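Local structure of GCN5-related N-acetyltransferase (2OZG) at residues S136-E141 with S263-A268; R232-L237 with S389-D394; I147-A152 with L271-Q276; L66-W71 with G180-H185. The protein binds coenzyme A and, as a member of the GNAT family, probably transfers acetyl groups to amines, with aminoglycosides as possible acceptors. All blocks are in the same frame, centred on the assembly; numbering follows the deposited sequence.

In the fold
The four contacts trace how two GNAT regions and a sterol carrier region of one chain are packed together. Interactions 1 and 2 adjoin, their centres 9 Å apart: Ser136 of strand 132-143 probably bonds to the backbone at Pro390 and Met392. Interaction 2 leads on to interaction 4, at 12 Å between centres, through Arg184, which forms salt bridges with both Asp233 and Asp394. Interaction 3 stands further out, 17 Å from interaction 1 and 32 Å from interaction 4, and contains Glu275, which touches coenzyme A not bound to this chain. In interaction 4, Leu66 has its side chain about 10 Å from a bound coenzyme A. Interactions 1 to 3 also meet a second subunit.

Interaction 1 (S136-E141 with S263-A268); sequences SSCVWE and SSVIDA
The indole of Trp140 has Asp267 CB over one of its faces, set toward the rim and 3.6 Å from NE1. This is the place in the GNAT fold where strand 132-143 meets the loop leaving strand 258-263, its antiparallel neighbour. Trp140 CG stands anti to its own carbonyl carbon (chi1 -74°), and the ring beyond it turns its edge to two loop carbonyls. NE1 donates to Ser264 O at 3.0 Å, with an N-H...O angle of 158° and the oxygen close to the ring plane. CZ2 approaches Val265 O to 3.2 Å in the same edge-on way. Asp267 is itself held, because Ser263 OG donates to the anti lone pair of Asp267 OD1 while OD2 receives Thr270 N. Ser264 OG closes an ST turn by accepting from Ile266 N, which helps fix the bend of the loop. Toward the start of segment 136-141, Val265 CG2 packs 3.6 Å from Ser136 CB, and Val265 also meets Val265 of the second subunit. Cys138 O takes Ser263 N at 3.0 Å, and a single water bridges the same two residues, accepting from Cys138 N and donating to Ser263 O at 2.8 Å.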
# COMPACT_ATOMS: atom_id res chain seq x y z
N SER A 136 28.00 -0.84 -12.86
CA SER A 136 26.61 -1.03 -12.48
C SER A 136 26.18 -2.46 -12.20
O SER A 136 26.83 -3.41 -12.63
CB SER A 136 25.73 -0.48 -13.60
OG SER A 136 26.03 0.90 -13.83
N SER A 137 25.11 -2.58 -11.40
CA SER A 137 24.41 -3.85 -11.20
C SER A 137 22.96 -3.38 -11.18
O SER A 137 22.66 -2.30 -10.69
CB SER A 137 24.76 -4.57 -9.90
OG SER A 137 24.50 -3.71 -8.79
N CYS A 138 22.09 -4.20 -11.74
CA CYS A 138 20.69 -3.83 -11.95
C CYS A 138 19.84 -5.08 -11.89
O CYS A 138 20.16 -6.08 -12.56
CB CYS A 138 20.56 -3.22 -13.35
SG CYS A 138 19.06 -2.52 -13.67
N VAL A 139 18.78 -5.01 -11.11
CA VAL A 139 17.80 -6.07 -11.00
C VAL A 139 16.56 -5.64 -11.76
O VAL A 139 15.97 -4.61 -11.48
CB VAL A 139 17.43 -6.39 -9.52
CG1 VAL A 139 16.38 -7.47 -9.51
CG2 VAL A 139 18.65 -6.88 -8.80
N TRP A 140 16.25 -6.43 -12.78
CA TRP A 140 15.10 -6.24 -13.61
C TRP A 140 13.98 -7.14 -13.17
O TRP A 140 14.23 -8.19 -12.65
CB TRP A 140 15.44 -6.60 -15.05
CG TRP A 140 16.29 -5.56 -15.70
CD1 TRP A 140 17.63 -5.44 -15.61
CD2 TRP A 140 15.83 -4.46 -16.51
NE1 TRP A 140 18.04 -4.35 -16.33
CE2 TRP A 140 16.97 -3.74 -16.91
CE3 TRP A 140 14.59 -4.05 -16.97
CZ2 TRP A 140 16.90 -2.59 -17.72
CZ3 TRP A 140 14.52 -2.91 -17.81
CH2 TRP A 140 15.68 -2.20 -18.16
N GLU A 141 12.73 -6.75 -13.44
CA GLU A 141 11.63 -7.62 -13.13
C GLU A 141 10.64 -7.56 -14.25
O GLU A 141 10.57 -6.54 -14.94
CB GLU A 141 10.91 -7.20 -11.84
CG GLU A 141 10.09 -5.97 -11.95
CD GLU A 141 9.29 -5.74 -10.67
OE1 GLU A 141 9.94 -5.52 -9.63
OE2 GLU A 141 8.02 -5.77 -10.71
N SER A 263 21.08 -7.79 -14.90
CA SER A 263 21.63 -7.44 -16.13
C SER A 263 22.31 -6.05 -16.01
O SER A 263 22.64 -5.53 -14.93
CB SER A 263 20.53 -7.45 -17.18
OG SER A 263 21.09 -7.45 -18.44
N SER A 264 22.59 -5.53 -17.17
CA SER A 264 23.08 -4.21 -17.34
C SER A 264 21.93 -3.23 -17.17
O SER A 264 20.74 -3.59 -17.36
CB SER A 264 23.51 -4.07 -18.78
OG SER A 264 23.89 -2.72 -18.91
N VAL A 265 22.26 -1.98 -16.95
CA VAL A 265 21.21 -0.97 -16.84
C VAL A 265 20.56 -0.78 -18.21
O VAL A 265 19.37 -0.57 -18.30
CB VAL A 265 21.77 0.31 -16.22
CG1 VAL A 265 20.69 1.33 -16.04
CG2 VAL A 265 22.36 -0.02 -14.82
N ILE A 266 21.34 -0.87 -19.29
CA ILE A 266 20.81 -0.87 -20.62
C ILE A 266 20.74 -2.34 -21.06
O ILE A 266 21.53 -2.80 -21.87
CB ILE A 266 21.66 -0.05 -21.62
CG1 ILE A 266 21.92 1.33 -21.05
CG2 ILE A 266 20.88 0.10 -22.95
CD1 ILE A 266 20.73 2.16 -21.11
N ASP A 267 19.80 -3.07 -20.52
CA ASP A 267 19.72 -4.48 -20.79
C ASP A 267 19.33 -4.78 -22.25
O ASP A 267 18.34 -4.28 -22.75
CB ASP A 267 18.73 -5.10 -19.82
CG ASP A 267 18.25 -6.46 -20.26
OD1 ASP A 267 18.96 -7.44 -20.05
OD2 ASP A 267 17.11 -6.54 -20.79
N ALA A 268 20.06 -5.69 -22.87
CA ALA A 268 19.81 -6.10 -24.25
C ALA A 268 18.76 -7.23 -24.40
O ALA A 268 18.15 -7.36 -25.48
CB ALA A 268 21.14 -6.53 -24.88
O HOH W 1 23.70 -6.77 -12.66

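Interaction 2 (R232-L237 with S389-D394); sequences RDWVTL and SPWMID
CG of Trp234 is set between its own backbone N and carbonyl carbon (chi1 56°), while CG1 of Ile393 runs anti to the backbone N (chi1 -160°) with CD1 extended beyond it; in this way a methyl group is brought over an indole. Ile393 CD1 makes a CH-pi contact with the five-membered ring, 3.8 Å from its centroid, and comes within 3.5 Å of NE1. The N-H itself is taken by the backbone oxygen of Lys262. The two tryptophan side chains cross at about a right angle, touching where Trp234 CZ2 and Trp391 CH2 lie 4.0 Å apart. Here the C-terminal loop after helix 375-385 lies against strand 227-236 of the GNAT region, at a classic beta bulge in which Arg232 and Asp233 both face Ile217. Asp233 also touches the isoleucine, its side chain crossing that of Ile393 at about a right angle: Asp233 OD1 is 3.6 Å from Ile393 CD1 and 3.7 Å from Ile393 CG2. Asp394 OD1 lies 5.2 Å from Asp233 OD1, a pairing of like charges probably eased by Arg184, whose NH1 and NH2 make salt bridges with Asp233 OD2 and Asp394 OD1 respectively. Asp233 OD2 is also bonded to Tyr215 OH.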
# COMPACT_ATOMS: atom_id res chain seq x y z
N ARG A 232 19.38 -15.98 -10.53
CA ARG A 232 20.60 -15.44 -9.89
C ARG A 232 21.80 -15.42 -10.79
O ARG A 232 22.71 -14.65 -10.55
CB ARG A 232 20.94 -16.16 -8.60
CG ARG A 232 20.94 -17.65 -8.71
CD ARG A 232 21.28 -18.36 -7.37
NE ARG A 232 20.32 -18.11 -6.30
CZ ARG A 232 20.49 -18.56 -5.05
NH1 ARG A 232 21.57 -19.25 -4.71
NH2 ARG A 232 19.60 -18.31 -4.14
N ASP A 233 21.81 -16.22 -11.85
CA ASP A 233 22.92 -16.17 -12.79
C ASP A 233 22.39 -16.75 -14.10
O ASP A 233 21.51 -17.58 -14.09
CB ASP A 233 24.11 -17.00 -12.27
CG ASP A 233 25.38 -16.78 -13.04
OD1 ASP A 233 25.51 -15.72 -13.72
OD2 ASP A 233 26.29 -17.67 -12.92
N TRP A 234 22.88 -16.23 -15.21
CA TRP A 234 22.48 -16.73 -16.50
C TRP A 234 23.62 -16.44 -17.46
O TRP A 234 24.39 -15.49 -17.23
CB TRP A 234 21.17 -16.09 -16.99
CG TRP A 234 21.24 -14.53 -17.03
CD1 TRP A 234 20.90 -13.70 -16.04
CD2 TRP A 234 21.70 -13.70 -18.10
NE1 TRP A 234 21.10 -12.43 -16.41
CE2 TRP A 234 21.63 -12.40 -17.67
CE3 TRP A 234 22.24 -13.94 -19.36
CZ2 TRP A 234 22.02 -11.33 -18.44
CZ3 TRP A 234 22.64 -12.92 -20.12
CH2 TRP A 234 22.55 -11.60 -19.67
N VAL A 235 23.67 -17.24 -18.53
CA VAL A 235 24.56 -17.04 -19.63
C VAL A 235 23.82 -17.30 -20.96
O VAL A 235 23.07 -18.27 -21.08
CB VAL A 235 25.86 -17.90 -19.53
CG1 VAL A 235 26.58 -18.02 -20.87
CG2 VAL A 235 26.79 -17.34 -18.46
N THR A 236 24.01 -16.39 -21.93
CA THR A 236 23.45 -16.54 -23.30
C THR A 236 24.54 -16.12 -24.27
O THR A 236 24.93 -14.92 -24.34
CB THR A 236 22.13 -15.74 -23.52
OG1 THR A 236 22.35 -14.37 -23.27
CG2 THR A 236 21.07 -16.22 -22.55
N LEU A 237 25.11 -17.10 -24.98
CA LEU A 237 26.23 -16.80 -25.88
C LEU A 237 25.81 -16.50 -27.31
O LEU A 237 26.60 -15.94 -28.07
CB LEU A 237 27.27 -17.92 -25.89
CG LEU A 237 27.91 -18.26 -24.55
CD1 LEU A 237 28.90 -19.41 -24.73
CD2 LEU A 237 28.60 -17.04 -23.96
N SER A 389 29.07 -0.18 -21.44
CA SER A 389 28.82 0.26 -20.10
C SER A 389 29.16 -0.88 -19.13
O SER A 389 28.65 -2.01 -19.27
CB SER A 389 27.37 0.73 -19.92
OG SER A 389 27.24 1.51 -18.73
N PRO A 390 30.01 -0.59 -18.14
CA PRO A 390 30.45 -1.69 -17.26
C PRO A 390 29.45 -2.23 -16.29
O PRO A 390 28.79 -1.47 -15.59
CB PRO A 390 31.62 -1.07 -16.53
CG PRO A 390 31.32 0.45 -16.54
CD PRO A 390 30.58 0.72 -17.76
N TRP A 391 29.36 -3.55 -16.19
CA TRP A 391 28.47 -4.13 -15.20
C TRP A 391 28.95 -5.51 -14.81
O TRP A 391 29.88 -6.02 -15.41
CB TRP A 391 27.03 -4.12 -15.76
CG TRP A 391 26.80 -5.13 -16.92
CD1 TRP A 391 27.17 -4.98 -18.24
CD2 TRP A 391 26.16 -6.43 -16.84
NE1 TRP A 391 26.78 -6.09 -18.96
CE2 TRP A 391 26.15 -6.97 -18.13
CE3 TRP A 391 25.55 -7.15 -15.81
CZ2 TRP A 391 25.60 -8.21 -18.40
CZ3 TRP A 391 25.01 -8.38 -16.09
CH2 TRP A 391 25.03 -8.89 -17.37
N MSE A 392 28.40 -6.04 -13.73
CA MSE A 392 28.66 -7.39 -13.34
C MSE A 392 27.32 -7.93 -12.88
O MSE A 392 26.44 -7.18 -12.44
CB MSE A 392 29.64 -7.55 -12.20
CG MSE A 392 29.14 -7.13 -10.81
SE MSE A 392 30.58 -7.42 -9.54
CE MSE A 392 31.95 -6.52 -10.38
N ILE A 393 27.22 -9.26 -12.92
CA ILE A 393 25.99 -9.95 -12.50
C ILE A 393 26.02 -10.31 -11.02
O ILE A 393 25.01 -10.60 -10.38
CB ILE A 393 25.78 -11.20 -13.37
CG1 ILE A 393 24.30 -11.66 -13.33
CG2 ILE A 393 26.77 -12.36 -12.97
CD1 ILE A 393 23.95 -12.59 -14.46
N ASP A 394 27.18 -10.18 -10.46
CA ASP A 394 27.44 -10.64 -9.11
C ASP A 394 27.45 -9.54 -8.04
O ASP A 394 27.78 -8.39 -8.25
CB ASP A 394 28.81 -11.33 -9.08
CG ASP A 394 28.86 -12.59 -9.87
OD1 ASP A 394 27.99 -13.44 -9.70
OD2 ASP A 394 29.83 -12.75 -10.63

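Interaction 3 (I147-A152 with L271-Q276); sequences IQIQHA and LLLPEQ
Two loops at the outer end of the GNAT fold meet here, the one following strand 132-143 and the one between strands 258-263 and 279-290, with Ile147, Gln148 and Ile149 set against Leu272, Leu273 and Pro274. The second loop continues into Glu275, which touches a coenzyme A not bound to this chain, and whose carboxylate is bonded to Thr122 and Gln123 of the second subunit. The contact itself consists of van der Waals packing. Ile147 O sits against the ring of Pro274, 3.2 Å from CD and 3.6 Å from CG, the closest approach in the contact being that of this main-chain oxygen to the proline CD. Beside it, Ile147 CG2 and Leu273 CD2 touch at 4.1 Å as their side chains cross obliquely. Ile149 comes in with its far methyl: CG1 is anti to the carbonyl carbon (chi1 -70°), CD1 is extended from there (chi2 167°), and CD1 ends 3.4 Å from Leu272 O. The same CD1 is only loosely applied to Leu273 CD2, at 4.4 Å. Gln148 OE1 lies 4.2 Å from Pro274 CG, while its NE2 is bonded back to Asp145 O. Helix 239-250 packs against both loops, Ile147 touching Ile249, Ile149 touching Thr247 and Leu272 touching Val242 and Gln243; Ile142 of strand 132-143 touches both Ile147 and Leu273.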
# COMPACT_ATOMS: atom_id res chain seq x y z
N ILE A 147 5.74 -11.88 -21.46
CA ILE A 147 6.91 -12.28 -22.30
C ILE A 147 6.51 -12.74 -23.67
O ILE A 147 7.07 -12.28 -24.68
CB ILE A 147 7.75 -13.33 -21.61
CG1 ILE A 147 8.35 -12.70 -20.34
CG2 ILE A 147 8.88 -13.77 -22.55
CD1 ILE A 147 8.97 -13.70 -19.36
N GLN A 148 5.54 -13.64 -23.70
CA GLN A 148 4.95 -14.07 -24.94
C GLN A 148 5.96 -14.36 -26.06
O GLN A 148 5.89 -13.79 -27.14
CB GLN A 148 3.91 -13.03 -25.39
CG GLN A 148 2.78 -12.77 -24.37
CD GLN A 148 2.02 -11.45 -24.62
OE1 GLN A 148 2.24 -10.79 -25.64
NE2 GLN A 148 1.13 -11.08 -23.69
N ILE A 149 6.93 -15.20 -25.75
CA ILE A 149 7.89 -15.71 -26.73
C ILE A 149 7.80 -17.22 -26.63
O ILE A 149 7.84 -17.77 -25.52
CB ILE A 149 9.35 -15.23 -26.49
CG1 ILE A 149 9.45 -13.74 -26.81
CG2 ILE A 149 10.35 -16.06 -27.38
CD1 ILE A 149 10.68 -13.07 -26.35
N GLN A 150 7.57 -17.86 -27.77
CA GLN A 150 7.62 -19.31 -27.89
C GLN A 150 8.48 -19.62 -29.12
O GLN A 150 7.97 -19.91 -30.19
CB GLN A 150 6.22 -19.95 -27.99
CG GLN A 150 6.27 -21.51 -28.14
CD GLN A 150 6.88 -22.28 -26.93
OE1 GLN A 150 6.58 -22.00 -25.77
NE2 GLN A 150 7.69 -23.29 -27.24
N HIS A 151 9.80 -19.52 -28.95
CA HIS A 151 10.76 -19.72 -30.04
C HIS A 151 11.86 -20.59 -29.45
O HIS A 151 13.00 -20.13 -29.23
CB HIS A 151 11.32 -18.37 -30.51
CG HIS A 151 11.96 -18.40 -31.87
ND1 HIS A 151 13.03 -19.21 -32.17
CD2 HIS A 151 11.69 -17.70 -32.99
CE1 HIS A 151 13.38 -19.02 -33.43
NE2 HIS A 151 12.58 -18.10 -33.95
N ALA A 152 11.50 -21.85 -29.17
CA ALA A 152 12.39 -22.81 -28.51
C ALA A 152 13.40 -23.41 -29.49
O ALA A 152 13.31 -24.58 -29.83
CB ALA A 152 11.57 -23.91 -27.86
N LEU A 271 15.37 -6.38 -25.54
CA LEU A 271 15.21 -5.96 -26.94
C LEU A 271 14.30 -6.96 -27.66
O LEU A 271 13.53 -6.60 -28.55
CB LEU A 271 16.58 -5.83 -27.64
CG LEU A 271 16.55 -5.52 -29.14
CD1 LEU A 271 15.86 -4.21 -29.39
CD2 LEU A 271 17.93 -5.51 -29.69
N LEU A 272 14.37 -8.23 -27.25
CA LEU A 272 13.59 -9.26 -27.88
C LEU A 272 12.13 -9.41 -27.43
O LEU A 272 11.40 -10.16 -28.02
CB LEU A 272 14.31 -10.59 -27.73
CG LEU A 272 15.71 -10.66 -28.37
CD1 LEU A 272 16.19 -12.08 -28.31
CD2 LEU A 272 15.67 -10.19 -29.81
N LEU A 273 11.71 -8.71 -26.38
CA LEU A 273 10.31 -8.75 -25.91
C LEU A 273 9.37 -7.96 -26.83
O LEU A 273 9.78 -6.97 -27.47
CB LEU A 273 10.24 -8.13 -24.52
CG LEU A 273 11.12 -8.73 -23.38
CD1 LEU A 273 11.07 -7.84 -22.11
CD2 LEU A 273 10.68 -10.11 -23.03
N PRO A 274 8.10 -8.38 -26.91
CA PRO A 274 7.17 -7.67 -27.75
C PRO A 274 6.84 -6.28 -27.23
O PRO A 274 6.63 -5.39 -28.04
CB PRO A 274 5.94 -8.56 -27.78
CG PRO A 274 6.12 -9.54 -26.76
CD PRO A 274 7.49 -9.58 -26.32
N GLU A 275 6.83 -6.10 -25.92
CA GLU A 275 6.55 -4.80 -25.33
C GLU A 275 7.51 -4.46 -24.21
O GLU A 275 8.23 -5.33 -23.70
CB GLU A 275 5.11 -4.79 -24.82
CG GLU A 275 4.05 -5.06 -25.93
CD GLU A 275 3.97 -3.98 -26.99
OE1 GLU A 275 4.52 -2.89 -26.74
OE2 GLU A 275 3.36 -4.23 -28.07
N GLN A 276 7.59 -3.19 -23.85
CA GLN A 276 8.47 -2.78 -22.76
C GLN A 276 7.78 -3.10 -21.43
O GLN A 276 7.34 -2.21 -20.73
CB GLN A 276 8.78 -1.32 -22.90
CG GLN A 276 9.61 -1.05 -24.17
CD GLN A 276 9.81 0.42 -24.44
OE1 GLN A 276 9.99 1.21 -23.51
NE2 GLN A 276 9.86 0.79 -25.71

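Interaction 4 (L66-W71 with G180-H185); sequences LPMGQW and GYLDRH
Tyr181 O is approached by several groups at once: Trp71 N donates to it at 2.7 Å in a nearly straight bond (173°), Gln70 CA makes a C-H...O contact at 3.4 Å, and Trp71 CD1 lies close as well. Next to it, the extended side chain of Gln70 sends NE2 to Gly180 O at 2.8 Å, and OE1 accepts from Trp72 NE1, so both ends of the amide are engaged. Gly180, with its positive phi of 108°, donates in turn from N to Trp71 O. The pairing is antiparallel, with Gly69 and Asp183 a hydrogen-bonded pair and Gln70 and Leu182 a non-hydrogen-bonded one. Asp183 CB packs 3.6 Å from Trp71 NE1. At the far end, Leu66 CD2 lies over the centre of the His185 ring, 4.1 Å from the centroid, while Pro67 O meets that ring's edge at CD2, 3.3 Å away. Strand 182-183 thus lies antiparallel beside strand 58-72, which also pairs with strand 75-87; helix 165-177 packs on Trp71 and Asp183, and His185 ND1 caps the start of helix 186-192 at Ala187 N.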
# COMPACT_ATOMS: atom_id res chain seq x y z
N LEU A 66 38.83 -10.77 -1.37
CA LEU A 66 38.63 -11.85 -2.38
C LEU A 66 39.55 -11.65 -3.57
O LEU A 66 39.27 -10.80 -4.45
CB LEU A 66 37.14 -11.92 -2.85
CG LEU A 66 36.14 -12.06 -1.71
CD1 LEU A 66 34.69 -12.15 -2.22
CD2 LEU A 66 36.43 -13.28 -0.86
N PRO A 67 40.70 -12.33 -3.55
CA PRO A 67 41.58 -12.19 -4.66
C PRO A 67 41.08 -12.93 -5.86
O PRO A 67 40.95 -14.16 -5.84
CB PRO A 67 42.93 -12.76 -4.15
CG PRO A 67 42.74 -13.07 -2.71
CD PRO A 67 41.26 -13.14 -2.48
N MSE A 68 40.81 -12.19 -6.93
CA MSE A 68 40.28 -12.81 -8.13
C MSE A 68 40.66 -12.00 -9.36
O MSE A 68 41.79 -11.59 -9.49
CB MSE A 68 38.76 -12.96 -7.96
CG MSE A 68 38.05 -11.68 -7.69
SE MSE A 68 36.13 -11.82 -7.64
CE MSE A 68 35.81 -10.53 -6.25
N GLY A 69 39.75 -11.85 -10.30
CA GLY A 69 40.04 -11.10 -11.49
C GLY A 69 38.79 -10.41 -11.96
O GLY A 69 37.66 -10.75 -11.54
N GLN A 70 39.00 -9.46 -12.87
CA GLN A 70 37.90 -8.72 -13.48
C GLN A 70 38.24 -8.52 -14.96
O GLN A 70 39.38 -8.18 -15.29
CB GLN A 70 37.72 -7.35 -12.81
CG GLN A 70 36.36 -6.79 -13.03
CD GLN A 70 36.02 -5.65 -12.18
OE1 GLN A 70 36.90 -4.91 -11.72
NE2 GLN A 70 34.70 -5.38 -12.04
N TRP A 71 37.25 -8.72 -15.83
CA TRP A 71 37.47 -8.58 -17.27
C TRP A 71 37.25 -7.14 -17.79
O TRP A 71 36.12 -6.67 -17.81
CB TRP A 71 36.60 -9.59 -18.01
CG TRP A 71 36.93 -11.02 -17.68
CD1 TRP A 71 36.32 -11.79 -16.71
CD2 TRP A 71 37.92 -11.87 -18.27
NE1 TRP A 71 36.86 -13.02 -16.67
CE2 TRP A 71 37.85 -13.11 -17.61
CE3 TRP A 71 38.84 -11.72 -19.31
CZ2 TRP A 71 38.66 -14.21 -17.98
CZ3 TRP A 71 39.68 -12.77 -19.62
CH2 TRP A 71 39.58 -14.00 -18.98
N GLY A 180 33.69 -5.42 -17.31
CA GLY A 180 33.33 -5.35 -15.89
C GLY A 180 33.04 -6.66 -15.17
O GLY A 180 33.00 -6.65 -13.93
N TYR A 181 32.87 -7.77 -15.90
CA TYR A 181 32.51 -9.05 -15.31
C TYR A 181 33.62 -9.58 -14.47
O TYR A 181 34.82 -9.34 -14.72
CB TYR A 181 32.12 -10.14 -16.35
CG TYR A 181 30.68 -10.63 -16.37
CD1 TYR A 181 29.60 -9.75 -16.42
CD2 TYR A 181 30.40 -12.00 -16.39
CE1 TYR A 181 28.26 -10.24 -16.45
CE2 TYR A 181 29.10 -12.48 -16.47
CZ TYR A 181 28.02 -11.59 -16.52
OH TYR A 181 26.73 -12.05 -16.55
N LEU A 182 33.21 -10.32 -13.46
CA LEU A 182 34.21 -10.94 -12.59
C LEU A 182 34.85 -12.17 -13.18
O LEU A 182 34.22 -12.85 -13.97
CB LEU A 182 33.56 -11.43 -11.32
CG LEU A 182 32.94 -10.41 -10.38
CD1 LEU A 182 32.46 -11.11 -9.07
CD2 LEU A 182 33.91 -9.28 -10.09
N ASP A 183 36.12 -12.39 -12.85
CA ASP A 183 36.69 -13.75 -12.99
C ASP A 183 36.48 -14.17 -11.53
O ASP A 183 37.19 -13.75 -10.64
CB ASP A 183 38.14 -13.81 -13.45
CG ASP A 183 38.69 -15.25 -13.48
OD1 ASP A 183 37.96 -16.17 -13.08
OD2 ASP A 183 39.84 -15.45 -13.86
N ARG A 184 35.41 -14.92 -11.29
CA ARG A 184 34.97 -15.21 -9.95
C ARG A 184 35.88 -15.99 -8.97
O ARG A 184 36.43 -17.03 -9.27
CB ARG A 184 33.68 -16.03 -10.02
CG ARG A 184 32.45 -15.29 -10.44
CD ARG A 184 31.31 -16.28 -10.77
NE ARG A 184 30.08 -15.53 -11.10
CZ ARG A 184 28.97 -16.04 -11.61
NH1 ARG A 184 28.89 -17.32 -11.88
NH2 ARG A 184 27.93 -15.23 -11.86
N HIS A 185 35.91 -15.48 -7.75
CA HIS A 185 36.54 -16.16 -6.64
C HIS A 185 35.57 -17.31 -6.36
O HIS A 185 34.34 -17.19 -6.61
CB HIS A 185 36.60 -15.22 -5.42
CG HIS A 185 37.37 -15.75 -4.27
ND1 HIS A 185 36.83 -16.60 -3.32
CD2 HIS A 185 38.65 -15.54 -3.90
CE1 HIS A 185 37.75 -16.90 -2.43
NE2 HIS A 185 38.86 -16.26 -2.74